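Local coordinates for periplasmic binding protein (Veillonella parvula, PDB 4MO9) that probably serves as the solute-binding component of a bacterial uptake system, capturing a ligand, perhaps an iron chelate, outside the cytoplasmic membrane, at residues I22-D26 with A163-A167; D26-V32 with Q143-D148; I55-M59 with L168-A174. All blocks are in the same frame, centred on the assembly; numbering follows the deposited sequence.

Contact 1: residues I22-D26 with A163-A167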
loop_
_atom_site.group_PDB
_atom_site.type_symbol
_atom_site.label_atom_id
_atom_site.label_comp_id
_atom_site.label_asym_id
_atom_site.label_seq_id
_atom_site.Cartn_x
_atom_site.Cartn_y
_atom_site.Cartn_z
ATOM N N ILE A 22 -9.489 24.622 -13.838
ATOM C CA ILE A 22 -9.959 23.589 -12.922
ATOM C C ILE A 22 -9.508 23.880 -11.497
ATOM O O ILE A 22 -8.308 24.017 -11.229
ATOM C CB ILE A 22 -9.424 22.214 -13.334
ATOM C CG1 ILE A 22 -9.761 21.936 -14.805
ATOM C CG2 ILE A 22 -9.978 21.129 -12.415
ATOM C CD1 ILE A 22 -9.043 20.722 -15.380
ATOM N N GLU A 23 -10.462 23.958 -10.575
ATOM C CA GLU A 23 -10.111 24.217 -9.184
ATOM C C GLU A 23 -10.171 22.922 -8.391
ATOM O O GLU A 23 -11.224 22.282 -8.297
ATOM C CB GLU A 23 -11.040 25.275 -8.576
ATOM C CG GLU A 23 -10.459 25.965 -7.353
ATOM C CD GLU A 23 -11.355 27.067 -6.805
ATOM O OE1 GLU A 23 -12.353 26.740 -6.126
ATOM O OE2 GLU A 23 -11.055 28.253 -7.038
ATOM N N ILE A 24 -9.029 22.538 -7.830
ATOM C CA ILE A 24 -8.899 21.293 -7.088
ATOM C C ILE A 24 -8.636 21.598 -5.619
ATOM O O ILE A 24 -7.861 22.506 -5.294
ATOM C CB ILE A 24 -7.739 20.458 -7.652
ATOM C CG1 ILE A 24 -8.049 20.057 -9.099
ATOM C CG2 ILE A 24 -7.498 19.218 -6.800
ATOM C CD1 ILE A 24 -6.847 20.100 -10.001
ATOM N N THR A 25 -9.302 20.868 -4.732
ATOM C CA THR A 25 -9.015 20.960 -3.309
ATOM C C THR A 25 -8.213 19.725 -2.922
ATOM O O THR A 25 -8.700 18.596 -3.059
ATOM C CB THR A 25 -10.317 21.013 -2.487
ATOM O OG1 THR A 25 -11.117 22.114 -2.958
ATOM C CG2 THR A 25 -10.007 21.232 -1.017
ATOM N N ASP A 26 -6.992 19.924 -2.427
ATOM C CA ASP A 26 -6.173 18.766 -2.089
ATOM C C ASP A 26 -6.471 18.246 -0.679
ATOM O O ASP A 26 -7.342 18.795 0.020
ATOM C CB ASP A 26 -4.673 18.961 -2.430
ATOM C CG ASP A 26 -3.882 19.746 -1.380
ATOM O OD1 ASP A 26 -4.386 20.050 -0.268
ATOM O OD2 ASP A 26 -2.698 20.051 -1.664
ATOM N N ALA A 163 -9.134 14.331 -5.899
ATOM C CA ALA A 163 -8.198 15.371 -6.346
ATOM C C ALA A 163 -7.391 14.943 -7.588
ATOM O O ALA A 163 -7.205 15.739 -8.529
ATOM C CB ALA A 163 -7.266 15.786 -5.210
ATOM N N ILE A 164 -6.917 13.700 -7.588
ATOM C CA ILE A 164 -6.143 13.179 -8.711
ATOM C C ILE A 164 -7.037 13.077 -9.945
ATOM O O ILE A 164 -6.633 13.464 -11.053
ATOM C CB ILE A 164 -5.521 11.806 -8.395
ATOM C CG1 ILE A 164 -4.553 11.921 -7.211
ATOM C CG2 ILE A 164 -4.795 11.258 -9.624
ATOM C CD1 ILE A 164 -3.970 10.588 -6.743
ATOM N N GLY A 165 -8.256 12.576 -9.765
ATOM C CA GLY A 165 -9.199 12.506 -10.868
ATOM C C GLY A 165 -9.537 13.866 -11.463
ATOM O O GLY A 165 -9.576 14.030 -12.695
ATOM N N LYS A 166 -9.797 14.853 -10.608
ATOM C CA LYS A 166 -10.189 16.163 -11.115
ATOM C C LYS A 166 -9.012 16.816 -11.845
ATOM O O LYS A 166 -9.195 17.478 -12.874
ATOM C CB LYS A 166 -10.714 17.059 -9.986
ATOM C CG LYS A 166 -11.353 18.355 -10.493
ATOM C CD LYS A 166 -12.133 19.059 -9.392
ATOM C CE LYS A 166 -12.959 20.207 -9.963
ATOM N NZ LYS A 166 -13.642 20.948 -8.874
ATOM N N ALA A 167 -7.805 16.610 -11.322
ATOM C CA ALA A 167 -6.595 17.129 -11.960
ATOM C C ALA A 167 -6.421 16.570 -13.376
ATOM O O ALA A 167 -5.955 17.270 -14.291
ATOM C CB ALA A 167 -5.380 16.814 -11.104
#
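Ile-24 lies over the helix flank formed by Ala-163, Lys-166 and Ala-167, each of its branches finding a different neighbour. Ile-24 CG2 rests on Ala-163 CB at 3.8 Å, and Ile-24 CD1 reaches the backbone of the next turn, 3.6 Å from Ala-167 CA. Between them CG1 lies against the base of the Lys-166 side chain. Two residues earlier on the same face of the strand, Ile-22 brings its CG2 to within 3.6 Å of Lys-166 CG. Lys-166 thus runs past both isoleucines in the opposite direction to theirs. Its CG stands anti to the backbone N (chi1 -170°) and the chain beyond is fully extended, which carries the amine up to the strand backbone. There Lys-166 NZ donates to Glu-23 O at 2.8 Å, approaching almost in line with the carbonyl (C=O...N angle 164°).

Strand 22-25 and this part of helix 154-168 run nearly antiparallel, their short axes 8.2 Å apart. The two alanines leave room for the branched side chains, and Ile-145 of strand 143-147 closes in on Ile-24 and Ala-167 from the parallel sheet. One face of the N-terminal hairpin is therefore held to the helix in two ways: apolar contact on the buried side and, where Lys-166 is partly exposed, a hydrogen bond from its ammonium group to a main-chain carbonyl, the aliphatic stem still serving as packing surface.

Contact 2: residues D26-V32 with Q143-D148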
loop_
_atom_site.group_PDB
_atom_site.type_symbol
_atom_site.label_atom_id
_atom_site.label_comp_id
_atom_site.label_asym_id
_atom_site.label_seq_id
_atom_site.Cartn_x
_atom_site.Cartn_y
_atom_site.Cartn_z
ATOM N N ASP A 26 -6.992 19.924 -2.427
ATOM C CA ASP A 26 -6.173 18.766 -2.089
ATOM C C ASP A 26 -6.471 18.246 -0.679
ATOM O O ASP A 26 -7.342 18.795 0.020
ATOM C CB ASP A 26 -4.673 18.961 -2.430
ATOM C CG ASP A 26 -3.882 19.746 -1.380
ATOM O OD1 ASP A 26 -4.386 20.050 -0.268
ATOM O OD2 ASP A 26 -2.698 20.051 -1.664
ATOM N N VAL A 27 -5.789 17.179 -0.280
ATOM C CA VAL A 27 -6.104 16.500 0.975
ATOM C C VAL A 27 -5.838 17.388 2.202
ATOM O O VAL A 27 -6.348 17.108 3.277
ATOM C CB VAL A 27 -5.339 15.155 1.068
ATOM C CG1 VAL A 27 -3.953 15.387 1.624
ATOM C CG2 VAL A 27 -6.091 14.138 1.933
ATOM N N THR A 28 -5.072 18.474 2.044
ATOM C CA THR A 28 -4.788 19.353 3.182
ATOM C C THR A 28 -5.687 20.586 3.173
ATOM O O THR A 28 -5.587 21.449 4.061
ATOM C CB THR A 28 -3.312 19.830 3.230
ATOM O OG1 THR A 28 -3.067 20.737 2.149
ATOM C CG2 THR A 28 -2.348 18.655 3.121
ATOM N N GLY A 29 -6.541 20.688 2.154
ATOM C CA GLY A 29 -7.422 21.834 2.040
ATOM C C GLY A 29 -6.904 22.933 1.137
ATOM O O GLY A 29 -7.519 24.009 1.068
ATOM N N ARG A 30 -5.791 22.695 0.438
ATOM C CA ARG A 30 -5.252 23.723 -0.458
ATOM C C ARG A 30 -6.062 23.823 -1.740
ATOM O O ARG A 30 -6.410 22.802 -2.362
ATOM C CB ARG A 30 -3.781 23.460 -0.809
ATOM C CG ARG A 30 -2.855 23.535 0.393
ATOM C CD ARG A 30 -1.451 23.016 0.059
ATOM N NE ARG A 30 -0.752 23.794 -0.967
ATOM C CZ ARG A 30 -0.611 23.410 -2.234
ATOM N NH1 ARG A 30 -1.154 22.278 -2.659
ATOM N NH2 ARG A 30 0.074 24.158 -3.082
ATOM N N THR A 31 -6.360 25.059 -2.126
ATOM C CA THR A 31 -7.038 25.320 -3.379
ATOM C C THR A 31 -6.013 25.465 -4.502
ATOM O O THR A 31 -5.239 26.433 -4.553
ATOM C CB THR A 31 -7.900 26.587 -3.281
ATOM O OG1 THR A 31 -8.915 26.386 -2.282
ATOM C CG2 THR A 31 -8.565 26.868 -4.612
ATOM N N VAL A 32 -6.017 24.499 -5.411
ATOM C CA VAL A 32 -5.017 24.442 -6.474
ATOM C C VAL A 32 -5.705 24.603 -7.831
ATOM O O VAL A 32 -6.694 23.923 -8.117
ATOM C CB VAL A 32 -4.252 23.101 -6.409
ATOM C CG1 VAL A 32 -3.213 23.017 -7.514
ATOM C CG2 VAL A 32 -3.582 22.933 -5.046
ATOM N N GLN A 143 2.411 23.045 -10.436
ATOM C CA GLN A 143 1.445 22.957 -9.337
ATOM C C GLN A 143 1.712 21.764 -8.436
ATOM O O GLN A 143 2.124 20.702 -8.909
ATOM C CB GLN A 143 0.011 22.917 -9.874
ATOM C CG GLN A 143 -0.303 24.097 -10.799
ATOM C CD GLN A 143 0.002 25.430 -10.146
ATOM O OE1 GLN A 143 -0.529 25.748 -9.077
ATOM N NE2 GLN A 143 0.874 26.216 -10.777
ATOM N N THR A 144 1.464 21.937 -7.140
ATOM C CA THR A 144 1.613 20.846 -6.174
ATOM C C THR A 144 0.219 20.432 -5.689
ATOM O O THR A 144 -0.613 21.299 -5.359
ATOM C CB THR A 144 2.436 21.307 -4.957
ATOM O OG1 THR A 144 3.778 21.622 -5.364
ATOM C CG2 THR A 144 2.458 20.237 -3.877
ATOM N N ILE A 145 -0.048 19.126 -5.659
ATOM C CA ILE A 145 -1.302 18.610 -5.117
ATOM C C ILE A 145 -0.996 17.553 -4.060
ATOM O O ILE A 145 -0.424 16.497 -4.374
ATOM C CB ILE A 145 -2.207 18.026 -6.232
ATOM C CG1 ILE A 145 -2.634 19.144 -7.200
ATOM C CG2 ILE A 145 -3.437 17.373 -5.647
ATOM C CD1 ILE A 145 -3.614 18.659 -8.293
ATOM N N TYR A 146 -1.351 17.819 -2.803
ATOM C CA TYR A 146 -1.055 16.834 -1.735
ATOM C C TYR A 146 -2.114 15.744 -1.669
ATOM O O TYR A 146 -3.303 16.026 -1.806
ATOM C CB TYR A 146 -0.921 17.526 -0.374
ATOM C CG TYR A 146 0.289 18.434 -0.312
ATOM C CD1 TYR A 146 1.566 17.927 -0.547
ATOM C CD2 TYR A 146 0.159 19.784 -0.027
ATOM C CE1 TYR A 146 2.677 18.749 -0.504
ATOM C CE2 TYR A 146 1.268 20.616 0.015
ATOM C CZ TYR A 146 2.521 20.085 -0.222
ATOM O OH TYR A 146 3.629 20.901 -0.184
ATOM N N ILE A 147 -1.682 14.501 -1.455
ATOM C CA ILE A 147 -2.592 13.369 -1.329
ATOM C C ILE A 147 -2.161 12.581 -0.083
ATOM O O ILE A 147 -1.067 12.805 0.450
ATOM C CB ILE A 147 -2.529 12.457 -2.572
ATOM C CG1 ILE A 147 -1.129 11.843 -2.710
ATOM C CG2 ILE A 147 -2.902 13.237 -3.849
ATOM C CD1 ILE A 147 -1.035 10.755 -3.783
ATOM N N ASP A 148 -2.995 11.664 0.398
ATOM C CA ASP A 148 -2.644 10.993 1.644
ATOM C C ASP A 148 -3.378 9.670 1.793
ATOM O O ASP A 148 -4.460 9.598 2.396
ATOM C CB ASP A 148 -2.903 11.895 2.866
ATOM C CG ASP A 148 -2.334 11.313 4.164
ATOM O OD1 ASP A 148 -1.581 10.308 4.123
ATOM O OD2 ASP A 148 -2.623 11.867 5.248
HETATM O O HOH W 1 0.788 24.441 -5.984
#
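A type I turn from Asp-26 to Gly-29 sits against the edge of strand 143-147, where Val-27 N donates to Tyr-146 O at 3.1 Å in a nearly straight bond (172°). The neighbouring backbone N-H, that of Tyr-146, is taken by a side chain instead: Asp-26 OD2, at 2.8 Å. That oxygen also receives Arg-30 NH1 in a salt bridge, and the two donors arrive from opposite faces of the carboxylate. OD1 turns back into the loop and accepts from Thr-28 OG1, Thr-28 N and Arg-30 N; the bond to Thr-28 N makes an Asx turn. Asp-26 CG sits between its own backbone N and carbonyl carbon (chi1 82°), a rotation that lets one carboxylate serve both loop and strand. Replacing Asp-26 by an alanine would probably leave the Tyr-146 N-H without its acceptor and Arg-30 NH1 without its carboxylate, and the turn without the three bonds to OD1.

Arg-30 passes beside the tyrosine, its CD at the ring edge, 3.6 Å from Tyr-146 CD2, and Tyr-146 CE2 over one face of the guanidinium. The bend at chi3 (63°) brings Arg-30 NH1 to Thr-144 O at 2.9 Å, while NH2 reaches a water that also takes the Thr-144 N-H. Tyr-146 OH is hydrogen-bonded to Glu-130. Farther along, Val-32 CG1 packs on Ile-145 CG1 at 3.9 Å, and Val-27 CG1 lies over the chain at Ile-147.

Strand 143-147 is the outermost strand on this side of a four-stranded parallel sheet; the hairpin turn lies hydrogen-bonded along its outer edge, itself held by an Asx turn and the Asp-26 to Arg-30 salt bridge, in the N-terminal lobe of a periplasmic binding protein fold.

Contact 3: residues I55-M59 with L168-A174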
loop_
_atom_site.group_PDB
_atom_site.type_symbol
_atom_site.label_atom_id
_atom_site.label_comp_id
_atom_site.label_asym_id
_atom_site.label_seq_id
_atom_site.Cartn_x
_atom_site.Cartn_y
_atom_site.Cartn_z
ATOM N N ILE A 55 -3.424 7.001 -10.879
ATOM C CA ILE A 55 -3.380 7.511 -12.246
ATOM C C ILE A 55 -3.638 6.387 -13.255
ATOM O O ILE A 55 -4.419 6.561 -14.203
ATOM C CB ILE A 55 -2.051 8.252 -12.527
ATOM C CG1 ILE A 55 -1.965 9.500 -11.644
ATOM C CG2 ILE A 55 -1.925 8.620 -13.993
ATOM C CD1 ILE A 55 -0.649 10.316 -11.800
ATOM N N SER A 56 -3.021 5.223 -13.038
ATOM C CA SER A 56 -3.213 4.095 -13.945
ATOM C C SER A 56 -4.673 3.667 -13.937
ATOM O O SER A 56 -5.229 3.314 -14.972
ATOM C CB SER A 56 -2.328 2.916 -13.534
ATOM O OG SER A 56 -0.964 3.294 -13.476
ATOM N N ALA A 57 -5.297 3.701 -12.764
ATOM C CA ALA A 57 -6.698 3.300 -12.641
ATOM C C ALA A 57 -7.634 4.281 -13.344
ATOM O O ALA A 57 -8.704 3.896 -13.829
ATOM C CB ALA A 57 -7.069 3.163 -11.173
ATOM N N LEU A 58 -7.230 5.546 -13.404
ATOM C CA LEU A 58 -8.024 6.590 -14.055
ATOM C C LEU A 58 -7.812 6.616 -15.569
ATOM O O LEU A 58 -8.765 6.791 -16.342
ATOM C CB LEU A 58 -7.674 7.960 -13.453
ATOM C CG LEU A 58 -8.150 8.152 -12.012
ATOM C CD1 LEU A 58 -7.393 9.283 -11.313
ATOM C CD2 LEU A 58 -9.643 8.418 -11.983
HETATM N N MSE A 59 -6.563 6.437 -15.999
HETATM C CA MSE A 59 -6.230 6.618 -17.410
HETATM C C MSE A 59 -6.235 5.314 -18.211
HETATM O O MSE A 59 -6.339 5.339 -19.444
HETATM C CB MSE A 59 -4.855 7.280 -17.557
HETATM C CG MSE A 59 -4.698 8.633 -16.875
HETATM SE SE MSE A 59 -5.969 9.959 -17.533
HETATM C CE MSE A 59 -5.625 9.810 -19.462
ATOM N N LEU A 168 -6.811 15.310 -13.548
ATOM C CA LEU A 168 -6.658 14.611 -14.822
ATOM C C LEU A 168 -7.856 14.758 -15.756
ATOM O O LEU A 168 -7.826 14.257 -16.884
ATOM C CB LEU A 168 -6.367 13.123 -14.567
ATOM C CG LEU A 168 -4.951 12.832 -14.086
ATOM C CD1 LEU A 168 -4.779 11.362 -13.690
ATOM C CD2 LEU A 168 -3.993 13.204 -15.192
ATOM N N GLY A 169 -8.902 15.460 -15.320
ATOM C CA GLY A 169 -10.126 15.523 -16.102
ATOM C C GLY A 169 -10.890 14.205 -16.150
ATOM O O GLY A 169 -11.574 13.917 -17.137
ATOM N N LYS A 170 -10.771 13.401 -15.091
ATOM C CA LYS A 170 -11.464 12.119 -15.014
ATOM C C LYS A 170 -12.341 12.035 -13.761
ATOM O O LYS A 170 -12.279 11.050 -13.017
ATOM C CB LYS A 170 -10.458 10.967 -15.025
ATOM C CG LYS A 170 -9.441 11.031 -16.142
ATOM C CD LYS A 170 -10.106 11.037 -17.498
ATOM C CE LYS A 170 -10.262 9.653 -18.057
ATOM N NZ LYS A 170 -9.975 9.670 -19.521
ATOM N N GLU A 171 -13.168 13.059 -13.539
ATOM C CA GLU A 171 -13.996 13.118 -12.329
ATOM C C GLU A 171 -14.962 11.952 -12.180
ATOM O O GLU A 171 -15.153 11.452 -11.070
ATOM C CB GLU A 171 -14.795 14.425 -12.266
ATOM C CG GLU A 171 -13.970 15.640 -11.917
ATOM C CD GLU A 171 -14.795 16.912 -11.942
ATOM O OE1 GLU A 171 -14.597 17.738 -12.864
ATOM O OE2 GLU A 171 -15.641 17.079 -11.033
ATOM N N GLU A 172 -15.586 11.529 -13.277
ATOM C CA GLU A 172 -16.569 10.448 -13.196
ATOM C C GLU A 172 -15.916 9.121 -12.816
ATOM O O GLU A 172 -16.413 8.403 -11.942
ATOM C CB GLU A 172 -17.363 10.311 -14.504
ATOM C CG GLU A 172 -18.345 11.450 -14.767
ATOM C CD GLU A 172 -19.220 11.192 -15.991
ATOM O OE1 GLU A 172 -18.770 10.468 -16.911
ATOM O OE2 GLU A 172 -20.362 11.706 -16.030
ATOM N N ARG A 173 -14.794 8.801 -13.453
ATOM C CA ARG A 173 -14.093 7.540 -13.155
ATOM C C ARG A 173 -13.521 7.563 -11.742
ATOM O O ARG A 173 -13.497 6.539 -11.040
ATOM C CB ARG A 173 -12.981 7.303 -14.176
ATOM C CG ARG A 173 -12.223 6.008 -13.987
ATOM C CD ARG A 173 -11.934 5.400 -15.334
ATOM N NE ARG A 173 -10.961 4.312 -15.271
ATOM C CZ ARG A 173 -11.025 3.228 -16.032
ATOM N NH1 ARG A 173 -12.031 3.090 -16.893
ATOM N NH2 ARG A 173 -10.093 2.286 -15.932
ATOM N N ALA A 174 -13.058 8.736 -11.326
ATOM C CA ALA A 174 -12.612 8.917 -9.950
ATOM C C ALA A 174 -13.768 8.594 -8.998
ATOM O O ALA A 174 -13.566 7.939 -7.982
ATOM C CB ALA A 174 -12.106 10.353 -9.733
#
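The guanidinium of Arg-173 presents its edge to Ala-57, whose carbonyl carbon and oxygen both lie in the guanidinium plane, while Leu-58 O stands obliquely to the group. The arginine belongs to the first turn of helix 171-194, just past the short connection from helix 154-168: the earlier helix ends in a Schellman motif at Gly-169, and Lys-170 occupies the N-cap position of the next. NE and NH2 of Arg-173 grip Ala-57 O side-on, two nitrogens on one acceptor, at 2.7 Å from NE and 3.0 Å from NH2. The NE bond is the straighter of the two (156° against 136°) and lies in the carbonyl plane. With CG anti to the backbone N, chi1 -178° points the chain toward the last turn of helix 52-59; NH2 also makes a weak hydrogen bond to Phe-355 O.

Leu-58 fits against the connection. Leu-58 CD2 reaches the first turn of the new helix, 3.5 Å from Ala-174 N and close to Ala-174 CB, while its CD1 faces Leu-168 CD1. Leu-168 CD1 also meets Ile-55 CG1 at 3.9 Å, the two side chains crossing at about a right angle, and the CG of selenomethionine Met-59. Ile-164, from the preceding turns of helix 154-168, adds to the apolar surface beneath Ile-55 and Leu-58, and Ile-177 continues it under Ala-57.

Lys-170 is partly exposed, and its CB meets Leu-58 CD2. The bend at chi2 of the selenomethionine turns its chain across the lysine's, again roughly at right angles, with Met-59 SE 3.9 Å from Lys-170 CG.

In the fold
Contacts 1 and 2 have centres 8 Å apart and share Asp-26, where strand 22-25 gives way to the turn leading into strand 31-34. One face of this two-stranded hairpin thus meets helix 154-168 while its turn meets strand 143-147, the strand directly preceding that helix. Contact 3 lies 11 Å from contact 1 and 17 Å from contact 2, centre to centre; it begins where helix 154-168 ends and brings in helix 52-59. Along the chain the early segments 22-26, 26-32 and 55-59 pair with the later 163-167, 143-148 and 168-174. Together they tie the N-terminal hairpin and helix 52-59 to the 143-174 region of one lobe.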